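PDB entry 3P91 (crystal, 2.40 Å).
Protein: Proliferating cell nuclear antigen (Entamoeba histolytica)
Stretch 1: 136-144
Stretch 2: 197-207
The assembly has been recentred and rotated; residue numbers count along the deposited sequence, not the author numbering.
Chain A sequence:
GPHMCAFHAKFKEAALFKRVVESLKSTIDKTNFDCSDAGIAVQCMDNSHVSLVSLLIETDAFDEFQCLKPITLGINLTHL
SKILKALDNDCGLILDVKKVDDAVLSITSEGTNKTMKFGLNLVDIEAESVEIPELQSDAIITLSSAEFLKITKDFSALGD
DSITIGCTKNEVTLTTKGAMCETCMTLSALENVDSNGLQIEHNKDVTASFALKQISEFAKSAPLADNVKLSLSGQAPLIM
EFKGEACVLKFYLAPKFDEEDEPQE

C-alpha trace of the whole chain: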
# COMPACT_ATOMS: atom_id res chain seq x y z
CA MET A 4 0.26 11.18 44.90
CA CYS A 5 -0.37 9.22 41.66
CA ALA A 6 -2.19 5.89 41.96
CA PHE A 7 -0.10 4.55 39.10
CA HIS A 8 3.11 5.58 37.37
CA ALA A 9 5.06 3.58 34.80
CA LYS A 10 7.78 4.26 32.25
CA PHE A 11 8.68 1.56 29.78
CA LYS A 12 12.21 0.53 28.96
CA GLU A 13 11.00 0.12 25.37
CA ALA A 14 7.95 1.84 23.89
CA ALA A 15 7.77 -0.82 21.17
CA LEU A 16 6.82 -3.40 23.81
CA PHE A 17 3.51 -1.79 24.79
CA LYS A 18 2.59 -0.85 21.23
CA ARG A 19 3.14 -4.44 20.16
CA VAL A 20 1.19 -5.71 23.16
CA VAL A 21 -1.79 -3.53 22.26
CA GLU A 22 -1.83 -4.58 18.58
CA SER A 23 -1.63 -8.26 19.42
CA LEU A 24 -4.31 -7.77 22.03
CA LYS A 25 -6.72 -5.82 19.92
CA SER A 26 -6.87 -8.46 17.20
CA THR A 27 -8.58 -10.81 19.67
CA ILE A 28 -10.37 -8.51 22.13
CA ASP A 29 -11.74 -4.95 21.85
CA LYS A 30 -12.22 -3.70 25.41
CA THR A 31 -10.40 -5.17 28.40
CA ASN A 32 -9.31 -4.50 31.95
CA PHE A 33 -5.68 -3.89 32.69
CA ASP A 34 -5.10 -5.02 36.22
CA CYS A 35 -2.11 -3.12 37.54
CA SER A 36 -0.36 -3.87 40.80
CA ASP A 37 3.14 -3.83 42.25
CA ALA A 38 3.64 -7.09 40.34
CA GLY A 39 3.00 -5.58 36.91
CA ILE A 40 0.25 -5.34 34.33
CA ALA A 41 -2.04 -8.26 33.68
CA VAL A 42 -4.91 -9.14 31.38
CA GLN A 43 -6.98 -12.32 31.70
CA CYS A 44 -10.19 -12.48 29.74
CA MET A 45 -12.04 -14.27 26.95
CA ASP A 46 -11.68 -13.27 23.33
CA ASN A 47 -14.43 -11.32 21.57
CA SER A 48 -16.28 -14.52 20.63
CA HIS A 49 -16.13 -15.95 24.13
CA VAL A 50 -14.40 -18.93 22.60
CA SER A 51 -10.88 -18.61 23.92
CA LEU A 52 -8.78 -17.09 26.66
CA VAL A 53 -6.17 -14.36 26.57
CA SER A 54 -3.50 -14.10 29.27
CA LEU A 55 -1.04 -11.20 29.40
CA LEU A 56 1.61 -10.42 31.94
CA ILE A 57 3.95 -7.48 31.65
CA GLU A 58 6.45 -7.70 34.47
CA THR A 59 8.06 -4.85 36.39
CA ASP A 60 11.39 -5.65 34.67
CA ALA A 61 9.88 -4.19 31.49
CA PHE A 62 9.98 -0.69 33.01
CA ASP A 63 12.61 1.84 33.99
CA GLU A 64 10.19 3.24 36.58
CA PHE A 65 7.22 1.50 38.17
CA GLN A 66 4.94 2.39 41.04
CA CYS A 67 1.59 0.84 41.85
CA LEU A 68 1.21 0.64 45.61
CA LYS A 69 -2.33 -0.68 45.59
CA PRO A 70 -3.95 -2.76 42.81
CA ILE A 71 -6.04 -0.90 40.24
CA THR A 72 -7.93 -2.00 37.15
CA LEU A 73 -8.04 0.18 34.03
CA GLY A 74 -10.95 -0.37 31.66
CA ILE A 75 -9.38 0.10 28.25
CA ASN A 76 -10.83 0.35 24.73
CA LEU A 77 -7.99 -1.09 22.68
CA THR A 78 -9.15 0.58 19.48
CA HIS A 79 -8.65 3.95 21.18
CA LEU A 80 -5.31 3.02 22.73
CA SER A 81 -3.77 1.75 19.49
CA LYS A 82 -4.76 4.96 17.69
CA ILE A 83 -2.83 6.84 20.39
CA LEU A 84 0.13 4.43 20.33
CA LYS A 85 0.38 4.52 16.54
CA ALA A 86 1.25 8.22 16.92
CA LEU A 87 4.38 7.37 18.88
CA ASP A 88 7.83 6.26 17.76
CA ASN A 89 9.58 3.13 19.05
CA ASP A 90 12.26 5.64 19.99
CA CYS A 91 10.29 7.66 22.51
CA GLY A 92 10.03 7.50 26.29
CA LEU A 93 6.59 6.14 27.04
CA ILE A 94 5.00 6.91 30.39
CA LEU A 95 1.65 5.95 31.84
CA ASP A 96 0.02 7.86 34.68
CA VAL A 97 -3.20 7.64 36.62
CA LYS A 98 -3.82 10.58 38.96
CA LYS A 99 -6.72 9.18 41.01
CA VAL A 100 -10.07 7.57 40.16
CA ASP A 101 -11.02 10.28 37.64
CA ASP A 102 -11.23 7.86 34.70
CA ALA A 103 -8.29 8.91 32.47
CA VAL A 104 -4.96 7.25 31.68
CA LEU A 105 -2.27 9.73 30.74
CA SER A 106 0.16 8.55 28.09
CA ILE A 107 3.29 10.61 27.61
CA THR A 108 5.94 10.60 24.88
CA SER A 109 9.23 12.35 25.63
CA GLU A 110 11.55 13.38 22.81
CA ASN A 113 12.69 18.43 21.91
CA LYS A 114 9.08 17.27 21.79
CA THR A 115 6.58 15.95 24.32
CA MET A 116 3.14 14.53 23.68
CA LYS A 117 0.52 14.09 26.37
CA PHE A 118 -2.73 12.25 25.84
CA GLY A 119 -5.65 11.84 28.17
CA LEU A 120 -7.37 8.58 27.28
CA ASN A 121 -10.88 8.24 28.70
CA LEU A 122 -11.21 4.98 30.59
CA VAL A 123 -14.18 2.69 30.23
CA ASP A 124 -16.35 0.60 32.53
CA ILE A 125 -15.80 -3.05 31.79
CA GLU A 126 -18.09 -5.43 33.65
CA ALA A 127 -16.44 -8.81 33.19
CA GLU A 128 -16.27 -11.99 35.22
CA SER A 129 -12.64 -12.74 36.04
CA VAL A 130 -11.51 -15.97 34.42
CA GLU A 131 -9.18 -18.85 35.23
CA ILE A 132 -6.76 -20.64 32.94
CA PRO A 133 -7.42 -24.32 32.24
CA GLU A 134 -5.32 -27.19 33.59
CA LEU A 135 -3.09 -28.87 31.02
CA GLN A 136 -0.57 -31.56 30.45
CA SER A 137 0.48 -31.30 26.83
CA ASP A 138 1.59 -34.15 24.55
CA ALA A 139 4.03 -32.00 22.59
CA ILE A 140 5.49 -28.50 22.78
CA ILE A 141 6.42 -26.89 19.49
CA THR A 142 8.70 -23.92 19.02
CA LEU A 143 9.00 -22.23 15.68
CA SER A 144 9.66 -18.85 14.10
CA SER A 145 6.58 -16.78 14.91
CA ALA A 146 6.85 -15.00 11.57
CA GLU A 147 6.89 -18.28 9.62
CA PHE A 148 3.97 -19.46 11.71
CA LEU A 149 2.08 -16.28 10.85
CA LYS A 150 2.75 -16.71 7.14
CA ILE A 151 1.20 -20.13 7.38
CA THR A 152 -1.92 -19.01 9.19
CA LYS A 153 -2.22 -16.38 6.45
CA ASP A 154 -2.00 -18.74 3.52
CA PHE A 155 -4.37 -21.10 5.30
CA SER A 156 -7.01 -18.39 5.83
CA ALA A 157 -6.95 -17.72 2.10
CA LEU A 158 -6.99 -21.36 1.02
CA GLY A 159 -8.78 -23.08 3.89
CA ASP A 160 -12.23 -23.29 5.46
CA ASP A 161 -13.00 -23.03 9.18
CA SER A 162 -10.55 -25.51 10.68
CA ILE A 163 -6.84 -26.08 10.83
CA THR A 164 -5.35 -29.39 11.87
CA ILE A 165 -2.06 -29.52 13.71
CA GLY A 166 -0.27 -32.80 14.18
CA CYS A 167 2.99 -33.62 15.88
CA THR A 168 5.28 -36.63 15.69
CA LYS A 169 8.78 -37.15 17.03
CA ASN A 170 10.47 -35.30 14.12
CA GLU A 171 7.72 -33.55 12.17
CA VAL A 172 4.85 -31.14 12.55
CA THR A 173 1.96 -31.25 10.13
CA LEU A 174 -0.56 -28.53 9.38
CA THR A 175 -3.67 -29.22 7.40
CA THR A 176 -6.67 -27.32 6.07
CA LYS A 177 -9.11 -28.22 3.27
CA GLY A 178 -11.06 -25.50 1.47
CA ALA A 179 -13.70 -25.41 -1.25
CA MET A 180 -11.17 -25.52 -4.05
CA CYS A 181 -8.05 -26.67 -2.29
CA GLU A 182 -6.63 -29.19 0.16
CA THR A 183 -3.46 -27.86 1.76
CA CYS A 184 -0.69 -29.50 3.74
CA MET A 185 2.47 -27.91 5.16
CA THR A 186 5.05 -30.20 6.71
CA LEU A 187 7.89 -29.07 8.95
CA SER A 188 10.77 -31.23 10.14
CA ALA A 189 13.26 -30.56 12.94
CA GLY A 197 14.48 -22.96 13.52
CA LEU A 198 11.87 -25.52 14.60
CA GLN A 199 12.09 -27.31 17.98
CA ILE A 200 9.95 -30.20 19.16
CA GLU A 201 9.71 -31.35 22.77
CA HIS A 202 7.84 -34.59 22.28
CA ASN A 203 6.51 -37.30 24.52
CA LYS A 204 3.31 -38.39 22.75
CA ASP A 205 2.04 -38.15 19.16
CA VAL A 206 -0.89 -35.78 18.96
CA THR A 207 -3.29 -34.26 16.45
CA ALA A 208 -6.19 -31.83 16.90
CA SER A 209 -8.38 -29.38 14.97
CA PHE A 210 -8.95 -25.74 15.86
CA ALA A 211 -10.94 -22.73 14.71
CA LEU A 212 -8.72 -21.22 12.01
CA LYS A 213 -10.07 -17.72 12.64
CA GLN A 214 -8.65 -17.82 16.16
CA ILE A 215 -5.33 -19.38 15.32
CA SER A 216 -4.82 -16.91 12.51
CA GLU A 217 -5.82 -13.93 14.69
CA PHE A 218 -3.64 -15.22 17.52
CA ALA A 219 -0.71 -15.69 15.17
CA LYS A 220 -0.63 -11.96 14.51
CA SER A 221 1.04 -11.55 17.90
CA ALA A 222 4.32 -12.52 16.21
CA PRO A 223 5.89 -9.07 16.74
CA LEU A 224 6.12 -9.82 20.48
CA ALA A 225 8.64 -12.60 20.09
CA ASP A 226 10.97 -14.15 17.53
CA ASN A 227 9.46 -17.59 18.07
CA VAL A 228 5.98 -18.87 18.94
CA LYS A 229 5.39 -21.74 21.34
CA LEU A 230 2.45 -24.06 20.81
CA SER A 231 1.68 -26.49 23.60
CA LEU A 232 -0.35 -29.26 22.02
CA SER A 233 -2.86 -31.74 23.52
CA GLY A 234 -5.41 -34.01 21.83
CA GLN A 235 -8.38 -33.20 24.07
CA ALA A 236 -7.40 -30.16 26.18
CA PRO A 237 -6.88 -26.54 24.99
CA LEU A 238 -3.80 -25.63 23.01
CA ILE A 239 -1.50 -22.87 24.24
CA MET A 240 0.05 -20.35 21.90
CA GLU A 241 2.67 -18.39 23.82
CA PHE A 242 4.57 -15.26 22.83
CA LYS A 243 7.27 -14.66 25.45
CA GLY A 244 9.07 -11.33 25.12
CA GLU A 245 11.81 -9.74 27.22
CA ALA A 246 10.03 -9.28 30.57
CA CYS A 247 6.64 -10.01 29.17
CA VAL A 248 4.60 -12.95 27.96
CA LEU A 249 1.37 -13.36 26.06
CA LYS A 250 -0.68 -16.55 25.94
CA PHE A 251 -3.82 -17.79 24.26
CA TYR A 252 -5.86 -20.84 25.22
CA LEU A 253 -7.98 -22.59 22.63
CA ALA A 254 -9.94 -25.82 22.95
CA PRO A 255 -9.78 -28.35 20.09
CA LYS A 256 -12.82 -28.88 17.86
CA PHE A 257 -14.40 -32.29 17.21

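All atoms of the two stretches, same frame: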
# COMPACT_ATOMS: atom_id res chain seq x y z
N GLN A 136 -1.83 -30.85 30.56
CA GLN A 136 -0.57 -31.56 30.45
C GLN A 136 -0.43 -31.94 29.00
O GLN A 136 -1.10 -32.84 28.51
CB GLN A 136 -0.51 -32.78 31.35
CG GLN A 136 -1.58 -33.79 31.10
CD GLN A 136 -1.34 -35.05 31.88
OE1 GLN A 136 -0.41 -35.13 32.68
NE2 GLN A 136 -2.18 -36.04 31.66
N SER A 137 0.42 -31.20 28.29
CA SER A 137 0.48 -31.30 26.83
C SER A 137 1.28 -32.51 26.36
O SER A 137 2.17 -32.99 27.06
CB SER A 137 1.04 -30.01 26.23
OG SER A 137 2.28 -29.67 26.81
N ASP A 138 0.93 -33.00 25.17
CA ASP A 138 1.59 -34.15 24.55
C ASP A 138 2.86 -33.75 23.81
O ASP A 138 3.80 -34.53 23.70
CB ASP A 138 0.64 -34.85 23.58
CG ASP A 138 -0.50 -35.57 24.29
OD1 ASP A 138 -1.62 -35.61 23.72
OD2 ASP A 138 -0.27 -36.11 25.40
N ALA A 139 2.87 -32.52 23.30
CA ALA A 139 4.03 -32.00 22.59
C ALA A 139 4.08 -30.48 22.68
O ALA A 139 3.04 -29.82 22.70
CB ALA A 139 4.02 -32.44 21.14
N ILE A 140 5.29 -29.94 22.73
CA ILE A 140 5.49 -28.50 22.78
C ILE A 140 6.34 -28.07 21.60
O ILE A 140 7.51 -28.43 21.50
CB ILE A 140 6.16 -28.06 24.09
CG1 ILE A 140 5.26 -28.39 25.28
CG2 ILE A 140 6.45 -26.59 24.05
CD1 ILE A 140 5.95 -28.21 26.60
N ILE A 141 5.75 -27.28 20.72
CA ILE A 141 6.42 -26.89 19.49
C ILE A 141 6.89 -25.46 19.52
O ILE A 141 6.16 -24.56 19.91
CB ILE A 141 5.48 -27.05 18.31
CG1 ILE A 141 5.02 -28.51 18.22
CG2 ILE A 141 6.17 -26.61 17.05
CD1 ILE A 141 3.83 -28.70 17.35
N THR A 142 8.13 -25.25 19.11
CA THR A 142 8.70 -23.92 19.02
C THR A 142 9.16 -23.68 17.60
O THR A 142 9.78 -24.54 16.98
CB THR A 142 9.88 -23.75 19.98
OG1 THR A 142 9.43 -23.89 21.33
CG2 THR A 142 10.52 -22.39 19.79
N LEU A 143 8.86 -22.50 17.08
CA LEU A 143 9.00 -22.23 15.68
C LEU A 143 9.01 -20.73 15.49
O LEU A 143 8.42 -20.01 16.28
CB LEU A 143 7.80 -22.84 14.96
CG LEU A 143 7.33 -22.12 13.71
CD1 LEU A 143 8.36 -22.22 12.58
CD2 LEU A 143 6.00 -22.69 13.28
N SER A 144 9.71 -20.26 14.46
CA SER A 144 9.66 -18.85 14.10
C SER A 144 8.22 -18.37 14.09
O SER A 144 7.36 -18.96 13.43
CB SER A 144 10.30 -18.63 12.72
OG SER A 144 9.91 -17.39 12.14
N GLY A 197 15.71 -22.57 14.19
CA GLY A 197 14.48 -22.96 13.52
C GLY A 197 13.46 -23.66 14.40
O GLY A 197 13.15 -23.20 15.51
N LEU A 198 12.94 -24.79 13.92
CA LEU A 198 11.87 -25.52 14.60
C LEU A 198 12.35 -26.50 15.69
O LEU A 198 13.22 -27.33 15.44
CB LEU A 198 11.03 -26.30 13.58
CG LEU A 198 9.96 -27.25 14.12
CD1 LEU A 198 8.66 -26.51 14.41
CD2 LEU A 198 9.70 -28.40 13.16
N GLN A 199 11.77 -26.40 16.88
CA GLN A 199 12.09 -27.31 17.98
C GLN A 199 10.86 -28.09 18.39
O GLN A 199 9.77 -27.54 18.47
CB GLN A 199 12.61 -26.54 19.20
CG GLN A 199 13.62 -25.45 18.89
CD GLN A 199 14.97 -25.99 18.46
OE1 GLN A 199 15.34 -27.11 18.82
NE2 GLN A 199 15.70 -25.21 17.67
N ILE A 200 11.04 -29.38 18.64
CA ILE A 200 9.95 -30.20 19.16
C ILE A 200 10.37 -30.89 20.45
O ILE A 200 11.35 -31.63 20.49
CB ILE A 200 9.50 -31.27 18.16
CG1 ILE A 200 9.07 -30.64 16.83
CG2 ILE A 200 8.35 -32.08 18.74
CD1 ILE A 200 8.65 -31.66 15.78
N GLU A 201 9.62 -30.61 21.52
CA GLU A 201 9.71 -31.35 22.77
C GLU A 201 8.56 -32.33 22.76
O GLU A 201 7.40 -31.95 22.93
CB GLU A 201 9.60 -30.41 23.97
N HIS A 202 8.87 -33.60 22.54
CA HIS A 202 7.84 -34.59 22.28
C HIS A 202 7.85 -35.70 23.32
O HIS A 202 8.90 -36.16 23.77
CB HIS A 202 8.03 -35.16 20.87
CG HIS A 202 7.10 -36.29 20.53
ND1 HIS A 202 7.31 -37.59 20.93
CD2 HIS A 202 5.97 -36.31 19.78
CE1 HIS A 202 6.34 -38.36 20.47
NE2 HIS A 202 5.52 -37.61 19.76
N ASN A 203 6.65 -36.11 23.71
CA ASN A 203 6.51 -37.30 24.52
C ASN A 203 5.35 -38.18 24.06
O ASN A 203 5.32 -39.37 24.34
CB ASN A 203 6.42 -36.95 26.00
CG ASN A 203 5.40 -35.87 26.28
OD1 ASN A 203 4.29 -35.93 25.76
ND2 ASN A 203 5.78 -34.88 27.07
N LYS A 204 4.40 -37.60 23.31
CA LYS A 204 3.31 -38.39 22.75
C LYS A 204 2.72 -37.79 21.47
O LYS A 204 2.35 -36.62 21.44
CB LYS A 204 2.20 -38.59 23.78
CG LYS A 204 1.01 -39.38 23.26
CD LYS A 204 -0.13 -39.37 24.25
CE LYS A 204 0.29 -39.96 25.59
NZ LYS A 204 -0.78 -39.81 26.63
N ASP A 205 2.63 -38.59 20.41
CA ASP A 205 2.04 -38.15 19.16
C ASP A 205 0.66 -37.55 19.40
O ASP A 205 -0.10 -38.04 20.22
CB ASP A 205 1.93 -39.30 18.17
CG ASP A 205 3.28 -39.70 17.60
OD1 ASP A 205 3.30 -40.54 16.67
OD2 ASP A 205 4.31 -39.18 18.07
N VAL A 206 0.35 -36.48 18.68
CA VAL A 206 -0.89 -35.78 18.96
C VAL A 206 -1.37 -35.00 17.75
O VAL A 206 -0.57 -34.41 17.03
CB VAL A 206 -0.70 -34.85 20.18
CG1 VAL A 206 0.56 -34.03 20.03
CG2 VAL A 206 -1.92 -33.98 20.40
N THR A 207 -2.68 -35.02 17.53
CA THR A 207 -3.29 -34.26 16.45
C THR A 207 -4.60 -33.68 16.95
O THR A 207 -5.31 -34.33 17.72
CB THR A 207 -3.61 -35.15 15.23
OG1 THR A 207 -2.50 -36.01 14.95
CG2 THR A 207 -3.92 -34.30 14.01
O HOH W 1 -2.73 -37.64 21.83

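Two strands, 139-144 and 199-202, run antiparallel with an angle of 172° between their directions, and their backbones do most of the joining. Ile140 pairs with Glu201 through two hydrogen bonds, Ile140 N to Glu201 O at 2.9 Å and Glu201 N to Ile140 O at 3.0 Å. Two residues on, the pattern repeats: Thr142 N donates to Gln199 O at 2.9 Å and Gln199 N to Thr142 O at 2.7 Å. All four are nearly straight, as expected where extended chains lie in good register. The non-hydrogen-bonded pairs are Ile141 with Ile200, between these two, and Ala139 with His202, just beyond Ile140 and Glu201; there alpha carbons approach carbonyls instead, with Ala139 CA 3.4 Å from Glu201 O and Ile141 CA 3.6 Å from Gln199 O.

Alternation along the strands sorts the side chains onto two faces. Ala139, Ile141, Ile200 and His202 share one, on which Ala139 and Ile141 are buried. Ile141 and Ile200 both adopt m,t, the commonest isoleucine rotamer, and their beta-branching suits an extended backbone; Ile141 CG2 lies 3.6 Å from Leu198 CD1. The CA-to-CB bond of Leu198 points sideways, but a t,p rotamer brings the end of its side chain nearer the other stretch. Buried Leu143, with an off-well chi1 of 148°, offers its CB to the same methyl, Leu143 CB to Leu198 CD1 being 3.8 Å. A flexible, wholly apolar side chain suits position 198, since one methyl can touch two buried neighbours.

The other face carries Ile140, Thr142, Gln199 and Glu201, none of them buried, and accordingly it mixes polar and apolar types. Ile140 (m,t) and Thr142 (m) are beta-branched, which again suits extended chain. Thr142 CB and Gln199 CB meet at 4.0 Å; beyond that, the m,m rotamer of Gln199 leads its amide away from the partner strand, as befits an exposed polar group. Glu201 is modelled only to CB, which lies 4.2 Å from Ile140 CB.

Before the first strand, Asp138 O receives hydrogen bonds from two successive backbone nitrogens, Asn203 N at 3.3 Å and Lys204 N at 3.2 Å, tying the turn after His202 to the start of strand 139-144. The Asp138 side chain, with chi1 at -70° (m), serves several partners. Asp138 CB packs 3.6 Å from Val206 CG1, Asp138 OD2 forms a long salt bridge with Lys204 NZ at 3.9 Å, and Asp138 OD1 accepts from a water at 3.0 Å that also donates to Asp205 O at 3.1 Å. Lys204 is extended (t) at chi1, chi2 and chi4 and bent at chi3 (m); it runs past the carboxylate, with Lys204 CD 3.5 Å from Asp138 OD2. Val206, chi1 p, points toward the first stretch, and its CG1 also reaches Ala139 CB at 4.0 Å; alanine, a lone methyl, makes a compact apolar partner in this buried setting.

Within the second stretch, His202 NE2 donates to Asp205 OD2 at 2.6 Å. The t rotamer of His202 and m rotamer of Asp205 bridge the turn between them.

Together the stretches bury 653 Å², summed over both sides.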